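Local coordinates for protein arginyl-tRNA synthetase, putative (Plasmodium falciparum, PDB 5JLD) that probably charges tRNA(Arg) with L-arginine at the expense of ATP, as a monomeric class I aminoacyl-tRNA synthetase, at residues A[324-336]-A[355-368]. Numbering follows the deposited sequence.
Sequences YDSTDVAALYYRL and HFETIFDLIKKTNW
In the Rossmann-type catalytic domain of this class I synthetase, helix 353-364, the crossover helix between the neighbouring parallel strands 343-349 and 374-380, packs against helix 326-337, which precedes the first of these strands; the segment axes pass 10.5 Å apart at -51°. The polar end is a His-carboxylate hydrogen bond: His355 NE2 donates to Asp328 OD2 over 2.7 Å, nearly straight (160°) and close to the imidazole plane, reaching the anti side of the carboxylate. Asp325 OD1 lies at the same ring's edge, 3.1 Å from His355 CE1, while its OD2 accepts from Phe314 N. Next along the interface, Leu332 CD2 fits among Ile359, Phe360 and Ile363, coming within 3.7 Å of Ile363 CG1; the same leucine also touches Val344 and Tyr346 of strand 343-349. Val329 CG1 meets Leu362, Ile363 and Trp368. Beyond the second helix, Trp368 lies against the first: Tyr333, its CG anti to the backbone N, turns a ring edge onto the indole face in a T-shaped stack, planes at 80° and centroids 5.1 Å apart. On the opposite indole face sits Thr366 OG1, which accepts from Trp368 N at 3.0 Å in an ST turn.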
loop_
_atom_site.group_PDB
_atom_site.type_symbol
_atom_site.label_atom_id
_atom_site.label_comp_id
_atom_site.label_asym_id
_atom_site.label_seq_id
_atom_site.Cartn_x
_atom_site.Cartn_y
_atom_site.Cartn_z
ATOM N N TYR A 324 5.691 7.093 28.411
ATOM C CA TYR A 324 6.213 6.945 27.053
ATOM C C TYR A 324 5.166 6.463 26.031
ATOM O O TYR A 324 5.472 6.348 24.845
ATOM C CB TYR A 324 7.451 6.031 27.024
ATOM C CG TYR A 324 7.339 4.613 27.565
ATOM C CD1 TYR A 324 6.561 3.647 26.923
ATOM C CD2 TYR A 324 8.083 4.221 28.681
ATOM C CE1 TYR A 324 6.489 2.338 27.408
ATOM C CE2 TYR A 324 8.018 2.921 29.175
ATOM C CZ TYR A 324 7.219 1.983 28.532
ATOM O OH TYR A 324 7.154 0.696 29.017
ATOM N N ASP A 325 3.932 6.241 26.478
ATOM C CA ASP A 325 2.850 5.889 25.558
ATOM C C ASP A 325 1.899 7.070 25.315
ATOM O O ASP A 325 0.931 6.952 24.555
ATOM C CB ASP A 325 2.080 4.677 26.100
ATOM C CG ASP A 325 2.912 3.412 26.073
ATOM O OD1 ASP A 325 3.526 3.158 25.019
ATOM O OD2 ASP A 325 2.988 2.699 27.107
ATOM N N SER A 326 2.184 8.203 25.959
ATOM C CA SER A 326 1.292 9.368 25.921
ATOM C C SER A 326 1.297 10.041 24.549
ATOM O O SER A 326 0.257 10.497 24.057
ATOM C CB SER A 326 1.688 10.377 27.004
ATOM O OG SER A 326 3.050 10.764 26.882
ATOM N N THR A 327 2.457 10.079 23.904
ATOM C CA THR A 327 2.537 10.677 22.567
ATOM C C THR A 327 1.673 9.940 21.523
ATOM O O THR A 327 1.011 10.580 20.706
ATOM C CB THR A 327 3.998 10.732 22.060
ATOM O OG1 THR A 327 4.763 11.600 22.908
ATOM C CG2 THR A 327 4.057 11.254 20.627
ATOM N N ASP A 328 1.659 8.611 21.533
ATOM C CA ASP A 328 0.886 7.892 20.491
ATOM C C ASP A 328 -0.619 8.128 20.678
ATOM O O ASP A 328 -1.366 8.419 19.724
ATOM C CB ASP A 328 1.196 6.401 20.522
ATOM C CG ASP A 328 2.594 6.081 20.022
ATOM O OD1 ASP A 328 3.163 6.881 19.253
ATOM O OD2 ASP A 328 3.117 5.010 20.382
ATOM N N VAL A 329 -1.033 8.076 21.942
ATOM C CA VAL A 329 -2.420 8.327 22.305
ATOM C C VAL A 329 -2.829 9.750 21.901
ATOM O O VAL A 329 -3.894 9.943 21.313
ATOM C CB VAL A 329 -2.645 8.096 23.821
ATOM C CG1 VAL A 329 -4.071 8.455 24.215
ATOM C CG2 VAL A 329 -2.344 6.633 24.175
ATOM N N ALA A 330 -1.970 10.732 22.189
ATOM C CA ALA A 330 -2.257 12.120 21.821
ATOM C C ALA A 330 -2.332 12.273 20.315
ATOM O O ALA A 330 -3.194 12.988 19.809
ATOM C CB ALA A 330 -1.188 13.100 22.404
ATOM N N ALA A 331 -1.424 11.625 19.589
ATOM C CA ALA A 331 -1.449 11.755 18.138
ATOM C C ALA A 331 -2.767 11.212 17.596
ATOM O O ALA A 331 -3.370 11.827 16.708
ATOM C CB ALA A 331 -0.264 11.044 17.491
ATOM N N LEU A 332 -3.235 10.077 18.125
ATOM C CA LEU A 332 -4.497 9.537 17.587
ATOM C C LEU A 332 -5.675 10.452 17.978
ATOM O O LEU A 332 -6.578 10.688 17.167
ATOM C CB LEU A 332 -4.734 8.101 18.055
ATOM C CG LEU A 332 -5.812 7.288 17.326
ATOM C CD1 LEU A 332 -5.855 7.546 15.808
ATOM C CD2 LEU A 332 -5.559 5.811 17.590
ATOM N N TYR A 333 -5.654 10.963 19.214
ATOM C CA TYR A 333 -6.601 12.015 19.632
ATOM C C TYR A 333 -6.673 13.170 18.626
ATOM O O TYR A 333 -7.759 13.608 18.216
ATOM C CB TYR A 333 -6.221 12.582 21.011
ATOM C CG TYR A 333 -6.869 13.928 21.287
ATOM C CD1 TYR A 333 -8.165 14.010 21.779
ATOM C CD2 TYR A 333 -6.194 15.114 21.020
ATOM C CE1 TYR A 333 -8.767 15.244 22.007
ATOM C CE2 TYR A 333 -6.786 16.343 21.242
ATOM C CZ TYR A 333 -8.066 16.402 21.743
ATOM O OH TYR A 333 -8.643 17.620 21.964
ATOM N N TYR A 334 -5.498 13.655 18.237
ATOM C CA TYR A 334 -5.381 14.774 17.315
ATOM C C TYR A 334 -5.944 14.410 15.943
ATOM O O TYR A 334 -6.713 15.164 15.375
ATOM C CB TYR A 334 -3.919 15.223 17.191
ATOM C CG TYR A 334 -3.687 16.313 16.154
ATOM C CD1 TYR A 334 -3.891 17.658 16.460
ATOM C CD2 TYR A 334 -3.275 15.987 14.861
ATOM C CE1 TYR A 334 -3.677 18.662 15.494
ATOM C CE2 TYR A 334 -3.061 16.964 13.906
ATOM C CZ TYR A 334 -3.269 18.297 14.223
ATOM O OH TYR A 334 -3.051 19.234 13.249
ATOM N N ARG A 335 -5.561 13.252 15.423
ATOM C CA ARG A 335 -6.000 12.830 14.093
ATOM C C ARG A 335 -7.514 12.658 14.050
ATOM O O ARG A 335 -8.162 13.029 13.069
ATOM C CB ARG A 335 -5.275 11.536 13.689
ATOM C CG ARG A 335 -3.772 11.779 13.550
ATOM C CD ARG A 335 -2.926 10.520 13.584
ATOM N NE ARG A 335 -1.541 10.874 13.283
ATOM C CZ ARG A 335 -0.515 10.030 13.212
ATOM N NH1 ARG A 335 -0.673 8.717 13.403
ATOM N NH2 ARG A 335 0.684 10.508 12.922
ATOM N N LEU A 336 -8.085 12.154 15.137
ATOM C CA LEU A 336 -9.525 11.880 15.154
ATOM C C LEU A 336 -10.375 13.142 15.369
ATOM O O LEU A 336 -11.404 13.325 14.698
ATOM C CB LEU A 336 -9.841 10.845 16.233
ATOM C CG LEU A 336 -9.406 9.420 15.886
ATOM C CD1 LEU A 336 -9.598 8.533 17.089
ATOM C CD2 LEU A 336 -10.202 8.887 14.703
ATOM N N HIS A 355 1.130 -3.252 20.610
ATOM C CA HIS A 355 1.167 -1.876 21.101
ATOM C C HIS A 355 0.054 -1.080 20.443
ATOM O O HIS A 355 -0.812 -0.529 21.142
ATOM C CB HIS A 355 2.537 -1.255 20.830
ATOM C CG HIS A 355 2.600 0.215 21.081
ATOM N ND1 HIS A 355 2.755 0.754 22.343
ATOM C CD2 HIS A 355 2.530 1.263 20.226
ATOM C CE1 HIS A 355 2.778 2.071 22.249
ATOM N NE2 HIS A 355 2.654 2.404 20.977
ATOM N N PHE A 356 -0.008 -1.103 19.107
ATOM C CA PHE A 356 -0.993 -0.230 18.459
ATOM C C PHE A 356 -2.405 -0.774 18.660
ATOM O O PHE A 356 -3.364 0.006 18.812
ATOM C CB PHE A 356 -0.670 -0.002 16.971
ATOM C CG PHE A 356 0.423 1.005 16.768
ATOM C CD1 PHE A 356 0.157 2.372 16.914
ATOM C CD2 PHE A 356 1.725 0.600 16.508
ATOM C CE1 PHE A 356 1.168 3.322 16.772
ATOM C CE2 PHE A 356 2.754 1.543 16.370
ATOM C CZ PHE A 356 2.475 2.907 16.498
ATOM N N GLU A 357 -2.530 -2.093 18.745
ATOM C CA GLU A 357 -3.840 -2.663 19.008
ATOM C C GLU A 357 -4.275 -2.181 20.392
ATOM O O GLU A 357 -5.435 -1.776 20.584
ATOM C CB GLU A 357 -3.814 -4.197 18.905
ATOM C CG GLU A 357 -3.818 -4.679 17.466
ATOM C CD GLU A 357 -4.145 -6.154 17.321
ATOM O OE1 GLU A 357 -3.546 -6.974 18.049
ATOM O OE2 GLU A 357 -5.011 -6.487 16.479
ATOM N N THR A 358 -3.322 -2.132 21.321
ATOM C CA THR A 358 -3.660 -1.676 22.675
ATOM C C THR A 358 -4.064 -0.201 22.632
ATOM O O THR A 358 -4.914 0.245 23.402
ATOM C CB THR A 358 -2.508 -1.849 23.682
ATOM O OG1 THR A 358 -2.025 -3.200 23.658
ATOM C CG2 THR A 358 -2.986 -1.517 25.092
ATOM N N ILE A 359 -3.478 0.556 21.711
ATOM C CA ILE A 359 -3.880 1.949 21.606
ATOM C C ILE A 359 -5.298 2.024 21.042
ATOM O O ILE A 359 -6.128 2.800 21.545
ATOM C CB ILE A 359 -2.889 2.761 20.753
ATOM C CG1 ILE A 359 -1.606 2.995 21.567
ATOM C CG2 ILE A 359 -3.501 4.120 20.337
ATOM C CD1 ILE A 359 -0.397 3.307 20.737
ATOM N N PHE A 360 -5.601 1.174 20.053
ATOM C CA PHE A 360 -6.889 1.304 19.362
ATOM C C PHE A 360 -7.998 0.977 20.359
ATOM O O PHE A 360 -8.990 1.704 20.475
ATOM C CB PHE A 360 -6.969 0.384 18.145
ATOM C CG PHE A 360 -5.982 0.713 17.059
ATOM C CD1 PHE A 360 -5.323 1.947 17.032
ATOM C CD2 PHE A 360 -5.713 -0.218 16.056
ATOM C CE1 PHE A 360 -4.403 2.241 16.031
ATOM C CE2 PHE A 360 -4.802 0.069 15.040
ATOM C CZ PHE A 360 -4.149 1.302 15.023
ATOM N N ASP A 361 -7.785 -0.116 21.093
ATOM C CA ASP A 361 -8.671 -0.520 22.176
ATOM C C ASP A 361 -8.956 0.632 23.162
ATOM O O ASP A 361 -10.088 0.786 23.626
ATOM C CB ASP A 361 -8.070 -1.728 22.910
ATOM C CG ASP A 361 -8.997 -2.292 23.971
ATOM O OD1 ASP A 361 -10.030 -2.898 23.610
ATOM O OD2 ASP A 361 -8.691 -2.127 25.176
ATOM N N LEU A 362 -7.957 1.456 23.472
ATOM C CA LEU A 362 -8.234 2.584 24.382
ATOM C C LEU A 362 -9.082 3.637 23.675
ATOM O O LEU A 362 -10.067 4.152 24.231
ATOM C CB LEU A 362 -6.941 3.216 24.904
ATOM C CG LEU A 362 -7.082 4.577 25.607
ATOM C CD1 LEU A 362 -7.964 4.492 26.866
ATOM C CD2 LEU A 362 -5.702 5.168 25.936
ATOM N N ILE A 363 -8.721 3.921 22.428
ATOM C CA ILE A 363 -9.311 5.048 21.709
ATOM C C ILE A 363 -10.788 4.752 21.389
ATOM O O ILE A 363 -11.637 5.650 21.330
ATOM C CB ILE A 363 -8.510 5.353 20.415
ATOM C CG1 ILE A 363 -7.559 6.549 20.611
ATOM C CG2 ILE A 363 -9.439 5.621 19.246
ATOM C CD1 ILE A 363 -6.610 6.458 21.811
ATOM N N LYS A 364 -11.084 3.471 21.207
ATOM C CA LYS A 364 -12.434 3.033 20.910
ATOM C C LYS A 364 -13.340 3.207 22.138
ATOM O O LYS A 364 -14.562 3.271 22.013
ATOM C CB LYS A 364 -12.394 1.575 20.442
ATOM C CG LYS A 364 -12.753 1.348 18.978
ATOM C CD LYS A 364 -12.498 2.548 18.076
ATOM C CE LYS A 364 -12.890 2.204 16.640
ATOM N NZ LYS A 364 -13.161 3.360 15.721
ATOM N N LYS A 365 -12.736 3.307 23.323
ATOM C CA LYS A 365 -13.511 3.491 24.546
ATOM C C LYS A 365 -13.766 4.974 24.829
ATOM O O LYS A 365 -14.528 5.305 25.731
ATOM C CB LYS A 365 -12.802 2.842 25.744
ATOM C CG LYS A 365 -12.851 1.315 25.751
ATOM C CD LYS A 365 -12.230 0.713 27.006
ATOM C CE LYS A 365 -12.162 -0.814 26.879
ATOM N NZ LYS A 365 -11.423 -1.458 28.013
ATOM N N THR A 366 -13.133 5.865 24.064
ATOM C CA THR A 366 -13.373 7.305 24.222
ATOM C C THR A 366 -14.510 7.778 23.318
ATOM O O THR A 366 -15.079 6.994 22.563
ATOM C CB THR A 366 -12.123 8.141 23.885
ATOM O OG1 THR A 366 -11.977 8.237 22.457
ATOM C CG2 THR A 366 -10.875 7.513 24.496
ATOM N N ASN A 367 -14.828 9.064 23.389
ATOM C CA ASN A 367 -15.789 9.672 22.471
ATOM C C ASN A 367 -15.081 10.449 21.349
ATOM O O ASN A 367 -15.664 11.311 20.716
ATOM C CB ASN A 367 -16.738 10.600 23.236
ATOM C CG ASN A 367 -15.986 11.682 24.057
ATOM O OD1 ASN A 367 -14.842 11.478 24.485
ATOM N ND2 ASN A 367 -16.646 12.816 24.293
ATOM N N TRP A 368 -13.819 10.133 21.095
ATOM C CA TRP A 368 -13.013 10.962 20.206
ATOM C C TRP A 368 -13.323 10.720 18.734
ATOM O O TRP A 368 -13.172 9.602 18.231
ATOM C CB TRP A 368 -11.528 10.724 20.462
ATOM C CG TRP A 368 -11.105 11.075 21.849
ATOM C CD1 TRP A 368 -11.835 11.762 22.787
ATOM C CD2 TRP A 368 -9.854 10.768 22.460
ATOM N NE1 TRP A 368 -11.103 11.904 23.947
ATOM C CE2 TRP A 368 -9.884 11.303 23.772
ATOM C CE3 TRP A 368 -8.705 10.092 22.033
ATOM C CZ2 TRP A 368 -8.810 11.179 24.656
ATOM C CZ3 TRP A 368 -7.634 9.978 22.922
ATOM C CH2 TRP A 368 -7.701 10.515 24.211
#